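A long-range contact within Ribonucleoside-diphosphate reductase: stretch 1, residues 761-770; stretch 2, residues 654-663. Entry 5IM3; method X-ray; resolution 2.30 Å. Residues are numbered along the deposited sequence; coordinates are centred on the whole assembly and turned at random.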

ATOM      1  N   ILE A 761      45.880 -23.150  35.605  1.00 64.08           N
ATOM      2  CA  ILE A 761      44.668 -23.900  35.308  1.00 64.91           C
ATOM      3  C   ILE A 761      44.899 -24.705  34.037  1.00 61.68           C
ATOM      4  O   ILE A 761      45.840 -24.464  33.276  1.00 60.32           O
ATOM      5  CB  ILE A 761      43.410 -23.011  35.162  1.00 64.61           C
ATOM      6  CG1 ILE A 761      43.563 -22.006  34.024  1.00 65.85           C
ATOM      7  CG2 ILE A 761      43.125 -22.291  36.464  1.00 68.00           C
ATOM      8  CD1 ILE A 761      42.291 -21.228  33.770  1.00 66.33           C
ATOM      9  N   ARG A 762      44.015 -25.673  33.822  1.00 55.66           N
ATOM     10  CA  ARG A 762      44.184 -26.660  32.768  1.00 53.86           C
ATOM     11  C   ARG A 762      43.628 -26.206  31.427  1.00 51.83           C
ATOM     12  O   ARG A 762      44.004 -26.774  30.396  1.00 49.06           O
ATOM     13  CB  ARG A 762      43.508 -27.971  33.195  1.00 52.70           C
ATOM     14  CG  ARG A 762      43.558 -29.110  32.187  1.00 50.79           C
ATOM     15  CD  ARG A 762      44.976 -29.554  31.881  1.00 53.39           C
ATOM     16  NE  ARG A 762      44.980 -30.738  31.028  1.00 53.51           N
ATOM     17  CZ  ARG A 762      46.072 -31.302  30.529  1.00 53.80           C
ATOM     18  NH1 ARG A 762      47.266 -30.788  30.792  1.00 56.05           N
ATOM     19  NH2 ARG A 762      45.969 -32.381  29.766  1.00 54.59           N
ATOM     20  N   ASN A 763      42.760 -25.193  31.409  1.00 52.03           N
ATOM     21  CA  ASN A 763      42.011 -24.844  30.210  1.00 51.61           C
ATOM     22  C   ASN A 763      41.982 -23.333  30.022  1.00 51.49           C
ATOM     23  O   ASN A 763      41.701 -22.591  30.968  1.00 52.98           O
ATOM     24  CB  ASN A 763      40.584 -25.392  30.296  1.00 49.10           C
ATOM     25  CG  ASN A 763      40.545 -26.861  30.667  1.00 50.11           C
ATOM     26  OD1 ASN A 763      40.331 -27.219  31.827  1.00 50.52           O
ATOM     27  ND2 ASN A 763      40.752 -27.721  29.679  1.00 49.34           N
ATOM     28  N   SER A 764      42.256 -22.884  28.793  1.00 46.79           N
ATOM     29  CA  SER A 764      42.274 -21.452  28.503  1.00 51.29           C
ATOM     30  C   SER A 764      40.880 -20.846  28.572  1.00 47.41           C
ATOM     31  O   SER A 764      40.728 -19.686  28.973  1.00 46.33           O
ATOM     32  CB  SER A 764      42.883 -21.200  27.121  1.00 48.83           C
ATOM     33  OG  SER A 764      42.141 -21.861  26.111  1.00 45.29           O
ATOM     34  N   ASN A 765      39.863 -21.602  28.172  1.00 46.83           N
ATOM     35  CA  ASN A 765      38.474 -21.192  28.276  1.00 47.51           C
ATOM     36  C   ASN A 765      37.682 -22.357  28.852  1.00 50.80           C
ATOM     37  O   ASN A 765      37.992 -23.523  28.586  1.00 50.00           O
ATOM     38  CB  ASN A 765      37.900 -20.770  26.909  1.00 45.90           C
ATOM     39  CG  ASN A 765      38.461 -19.440  26.417  1.00 45.16           C
ATOM     40  OD1 ASN A 765      37.843 -18.390  26.595  1.00 45.00           O
ATOM     41  ND2 ASN A 765      39.633 -19.485  25.788  1.00 42.71           N
ATOM     42  N   ILE A 766      36.662 -22.038  29.652  1.00 54.46           N
ATOM     43  CA  ILE A 766      35.915 -23.034  30.412  1.00 56.22           C
ATOM     44  C   ILE A 766      34.460 -23.111  29.963  1.00 56.01           C
ATOM     45  O   ILE A 766      33.919 -24.202  29.759  1.00 54.79           O
ATOM     46  CB  ILE A 766      35.990 -22.759  31.929  1.00 58.92           C
ATOM     47  CG1 ILE A 766      37.408 -22.395  32.382  1.00 59.07           C
ATOM     48  CG2 ILE A 766      35.500 -23.982  32.688  1.00 59.21           C
ATOM     49  CD1 ILE A 766      38.361 -23.542  32.385  1.00 60.71           C
ATOM     50  N   MET A 767      33.801 -21.962  29.830  1.00 56.63           N
ATOM     51  CA  MET A 767      32.348 -21.904  29.765  1.00 57.45           C
ATOM     52  C   MET A 767      31.865 -21.299  28.455  1.00 55.18           C
ATOM     53  O   MET A 767      32.460 -20.351  27.933  1.00 54.58           O
ATOM     54  CB  MET A 767      31.799 -21.091  30.928  1.00 61.47           C
ATOM     55  CG  MET A 767      32.272 -21.583  32.278  1.00 65.66           C
ATOM     56  SD  MET A 767      32.023 -20.345  33.548  1.00 69.27           S
ATOM     57  CE  MET A 767      30.239 -20.390  33.684  1.00 70.03           C
ATOM     58  N   ALA A 768      30.771 -21.856  27.943  1.00 50.08           N
ATOM     59  CA  ALA A 768      30.075 -21.321  26.782  1.00 48.79           C
ATOM     60  C   ALA A 768      28.695 -21.957  26.746  1.00 45.34           C
ATOM     61  O   ALA A 768      28.574 -23.173  26.920  1.00 44.68           O
ATOM     62  CB  ALA A 768      30.841 -21.610  25.488  1.00 46.49           C
ATOM     63  N   ILE A 769      27.665 -21.143  26.536  1.00 40.11           N
ATOM     64  CA  ILE A 769      26.286 -21.621  26.496  1.00 41.75           C
ATOM     65  C   ILE A 769      25.900 -21.747  25.027  1.00 41.28           C
ATOM     66  O   ILE A 769      25.628 -20.753  24.350  1.00 41.42           O
ATOM     67  CB  ILE A 769      25.334 -20.698  27.261  1.00 43.01           C
ATOM     68  CG1 ILE A 769      25.748 -20.606  28.731  1.00 42.21           C
ATOM     69  CG2 ILE A 769      23.898 -21.208  27.154  1.00 40.97           C
ATOM     70  CD1 ILE A 769      24.920 -19.613  29.542  1.00 46.34           C
ATOM     71  N   ALA A 770      25.867 -22.976  24.542  1.00 46.20           N
ATOM     72  CA  ALA A 770      25.530 -23.307  23.172  1.00 46.12           C
ATOM     73  C   ALA A 770      24.109 -23.838  23.088  1.00 47.56           C
ATOM     74  O   ALA A 770      23.519 -24.227  24.101  1.00 48.86           O
ATOM     75  CB  ALA A 770      26.503 -24.357  22.631  1.00 46.71           C
TER
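Stretch 2 654-663: KHRPVGLGIM

Stretch 2 enters the contact at the end of a helix and leaves it as a strand. Lys-654 and His-655 close the helix, Arg-656 departs from helical geometry with a positive phi (phi/psi 48/56°), and after Pro-657 and Val-658 the chain runs extended, as a strand from Gly-659 to Met-663. Stretch 1 has no regular secondary structure. The two touching segments run in the same general direction, 39° apart end to end, and their backbones stay close: the CA atoms of Asn-763 and Arg-656 are 5.0 Å apart, those of Met-767 and Gly-659 4.4 Å, and those of Ile-769 and Gly-661 4.1 Å. Together the stretches bury 717 Å².

Backbone hydrogen bonds set the register along the extended part. Val-658 N donates to Asn-765 O (2.9 Å, 174°), Leu-660 N to Ile-766 O (2.7 Å), and Ala-768 N to Leu-660 O (3.2 Å). In the last two, Leu-660 binds the residues before and after Met-767, Ile-766 through its N and Ala-768 through its O, which makes a single beta bridge between Leu-660 and Met-767. The same carbonyls receive CA-H...O contacts, from Gly-659 CA to Ile-766 O and from Met-767 CA to Leu-660 O, each at 3.4 Å.

At the helix end, the carbonyl of His-655 accepts two hydrogen bonds from Ser-764, one from OG (2.9 Å) and one from N (3.1 Å). The CA-to-CB bond of Ser-764 points toward stretch 2, and its p rotamer places the hydroxyl beside the same oxygen that the backbone amide reaches. One residue further along stretch 2 and one back along stretch 1, Asn-763 ND2 donates to Arg-656 O (3.0 Å), so side chains of stretch 1 engage consecutive carbonyls where the helix gives way to the turn.

The side chains of Arg-762 and Arg-656 meet with like charges close together. Arg-762 NH2 lies 3.1 Å from Arg-656 CZ, over one face of its guanidinium, and the two NE atoms are 3.3 Å apart. Both groups are hydrogen-bonded elsewhere in the structure.

Close packing completes the contact. Gly-661 CA approaches Ala-768 O to 3.1 Å; a CB on Gly-661 would point toward stretch 1 and clash with that oxygen, so the absence of a side chain permits this proximity. Beyond it, Ile-769 CD1 packs against Ile-662 CG1 at 3.8 Å, an apolar contact between two residues whose CA-to-CB bonds point sideways relative to the other stretch. A water links the backbones at this end, donating to Ile-662 O (3.1 Å from the water oxygen) and to Ala-770 O (2.7 Å).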

ATOM      1  N   LYS A 654      47.553 -26.889  22.380  1.00 53.71           N
ATOM      2  CA  LYS A 654      48.281 -25.746  22.924  1.00 55.08           C
ATOM      3  C   LYS A 654      47.497 -25.075  24.046  1.00 52.63           C
ATOM      4  O   LYS A 654      48.055 -24.758  25.102  1.00 52.52           O
ATOM      5  CB  LYS A 654      48.576 -24.735  21.813  1.00 55.17           C
ATOM      6  CG  LYS A 654      50.007 -24.731  21.297  1.00 58.56           C
ATOM      7  CD  LYS A 654      50.106 -23.905  20.018  1.00 57.69           C
ATOM      8  CE  LYS A 654      51.542 -23.613  19.633  1.00 62.94           C
ATOM      9  NZ  LYS A 654      52.148 -22.547  20.481  1.00 65.24           N
ATOM     10  N   HIS A 655      46.197 -24.855  23.832  1.00 50.29           N
ATOM     11  CA  HIS A 655      45.397 -23.995  24.694  1.00 50.88           C
ATOM     12  C   HIS A 655      44.320 -24.729  25.477  1.00 47.63           C
ATOM     13  O   HIS A 655      43.856 -24.205  26.494  1.00 45.31           O
ATOM     14  CB  HIS A 655      44.727 -22.894  23.857  1.00 48.80           C
ATOM     15  CG  HIS A 655      45.647 -22.241  22.875  1.00 50.39           C
ATOM     16  ND1 HIS A 655      46.817 -21.619  23.254  1.00 52.46           N
ATOM     17  CD2 HIS A 655      45.573 -22.118  21.528  1.00 49.55           C
ATOM     18  CE1 HIS A 655      47.424 -21.139  22.183  1.00 52.50           C
ATOM     19  NE2 HIS A 655      46.690 -21.429  21.123  1.00 51.52           N
ATOM     20  N   ARG A 656      43.905 -25.905  25.023  1.00 48.57           N
ATOM     21  CA  ARG A 656      42.929 -26.732  25.724  1.00 50.52           C
ATOM     22  C   ARG A 656      41.690 -25.952  26.164  1.00 51.24           C
ATOM     23  O   ARG A 656      41.333 -25.958  27.348  1.00 52.13           O
ATOM     24  CB  ARG A 656      43.572 -27.422  26.921  1.00 49.75           C
ATOM     25  CG  ARG A 656      44.882 -28.151  26.622  1.00 52.53           C
ATOM     26  CD  ARG A 656      45.263 -29.088  27.767  1.00 53.38           C
ATOM     27  NE  ARG A 656      44.303 -30.184  27.889  1.00 52.35           N
ATOM     28  CZ  ARG A 656      44.407 -31.347  27.252  1.00 52.79           C
ATOM     29  NH1 ARG A 656      45.441 -31.588  26.455  1.00 54.81           N
ATOM     30  NH2 ARG A 656      43.478 -32.278  27.414  1.00 53.64           N
ATOM     31  N   PRO A 657      41.001 -25.283  25.243  1.00 50.32           N
ATOM     32  CA  PRO A 657      39.719 -24.673  25.599  1.00 45.23           C
ATOM     33  C   PRO A 657      38.606 -25.704  25.631  1.00 43.05           C
ATOM     34  O   PRO A 657      38.596 -26.672  24.869  1.00 42.31           O
ATOM     35  CB  PRO A 657      39.491 -23.655  24.477  1.00 46.94           C
ATOM     36  CG  PRO A 657      40.158 -24.269  23.300  1.00 41.25           C
ATOM     37  CD  PRO A 657      41.361 -25.008  23.838  1.00 44.00           C
ATOM     38  N   VAL A 658      37.661 -25.485  26.543  1.00 42.66           N
ATOM     39  CA  VAL A 658      36.431 -26.256  26.599  1.00 44.19           C
ATOM     40  C   VAL A 658      35.278 -25.272  26.721  1.00 44.94           C
ATOM     41  O   VAL A 658      35.471 -24.079  26.962  1.00 44.23           O
ATOM     42  CB  VAL A 658      36.418 -27.276  27.765  1.00 45.68           C
ATOM     43  CG1 VAL A 658      37.586 -28.255  27.629  1.00 44.43           C
ATOM     44  CG2 VAL A 658      36.465 -26.568  29.113  1.00 44.58           C
ATOM     45  N   GLY A 659      34.064 -25.788  26.543  1.00 48.94           N
ATOM     46  CA  GLY A 659      32.872 -24.969  26.652  1.00 48.24           C
ATOM     47  C   GLY A 659      31.758 -25.657  27.413  1.00 48.14           C
ATOM     48  O   GLY A 659      30.951 -26.380  26.823  1.00 48.21           O
ATOM     49  N   LEU A 660      31.710 -25.443  28.725  1.00 46.57           N
ATOM     50  CA  LEU A 660      30.666 -26.008  29.573  1.00 47.90           C
ATOM     51  C   LEU A 660      29.492 -25.038  29.632  1.00 45.03           C
ATOM     52  O   LEU A 660      29.645 -23.901  30.092  1.00 44.71           O
ATOM     53  CB  LEU A 660      31.201 -26.290  30.978  1.00 46.73           C
ATOM     54  CG  LEU A 660      30.214 -26.884  31.987  1.00 48.93           C
ATOM     55  CD1 LEU A 660      29.819 -28.296  31.597  1.00 50.22           C
ATOM     56  CD2 LEU A 660      30.798 -26.863  33.388  1.00 50.55           C
ATOM     57  N   GLY A 661      28.322 -25.487  29.171  1.00 39.98           N
ATOM     58  CA  GLY A 661      27.127 -24.685  29.156  1.00 39.65           C
ATOM     59  C   GLY A 661      26.080 -25.175  30.135  1.00 43.97           C
ATOM     60  O   GLY A 661      26.359 -25.953  31.059  1.00 41.86           O
ATOM     61  N   ILE A 662      24.843 -24.709  29.928  1.00 47.72           N
ATOM     62  CA  ILE A 662      23.713 -25.072  30.773  1.00 51.63           C
ATOM     63  C   ILE A 662      22.488 -25.324  29.904  1.00 52.64           C
ATOM     64  O   ILE A 662      22.389 -24.850  28.768  1.00 52.92           O
ATOM     65  CB  ILE A 662      23.395 -23.982  31.821  1.00 53.82           C
ATOM     66  CG1 ILE A 662      23.154 -22.632  31.133  1.00 54.44           C
ATOM     67  CG2 ILE A 662      24.526 -23.879  32.837  1.00 54.39           C
ATOM     68  CD1 ILE A 662      22.591 -21.563  32.052  1.00 56.17           C
ATOM     69  N   MET A 663      21.542 -26.074  30.465  1.00 49.75           N
ATOM     70  CA  MET A 663      20.239 -26.273  29.846  1.00 51.16           C
ATOM     71  C   MET A 663      19.212 -26.519  30.941  1.00 52.49           C
ATOM     72  O   MET A 663      19.552 -26.760  32.102  1.00 51.28           O
ATOM     73  CB  MET A 663      20.259 -27.425  28.830  1.00 50.26           C
ATOM     74  CG  MET A 663      20.741 -28.757  29.376  1.00 52.60           C
ATOM     75  SD  MET A 663      20.618 -30.070  28.139  1.00 55.08           S
ATOM     76  CE  MET A 663      21.295 -31.455  29.044  1.00 52.46           C
TER
HETATM   77  O   HOH W   1      24.594 -24.823  26.541  1.00 45.76           O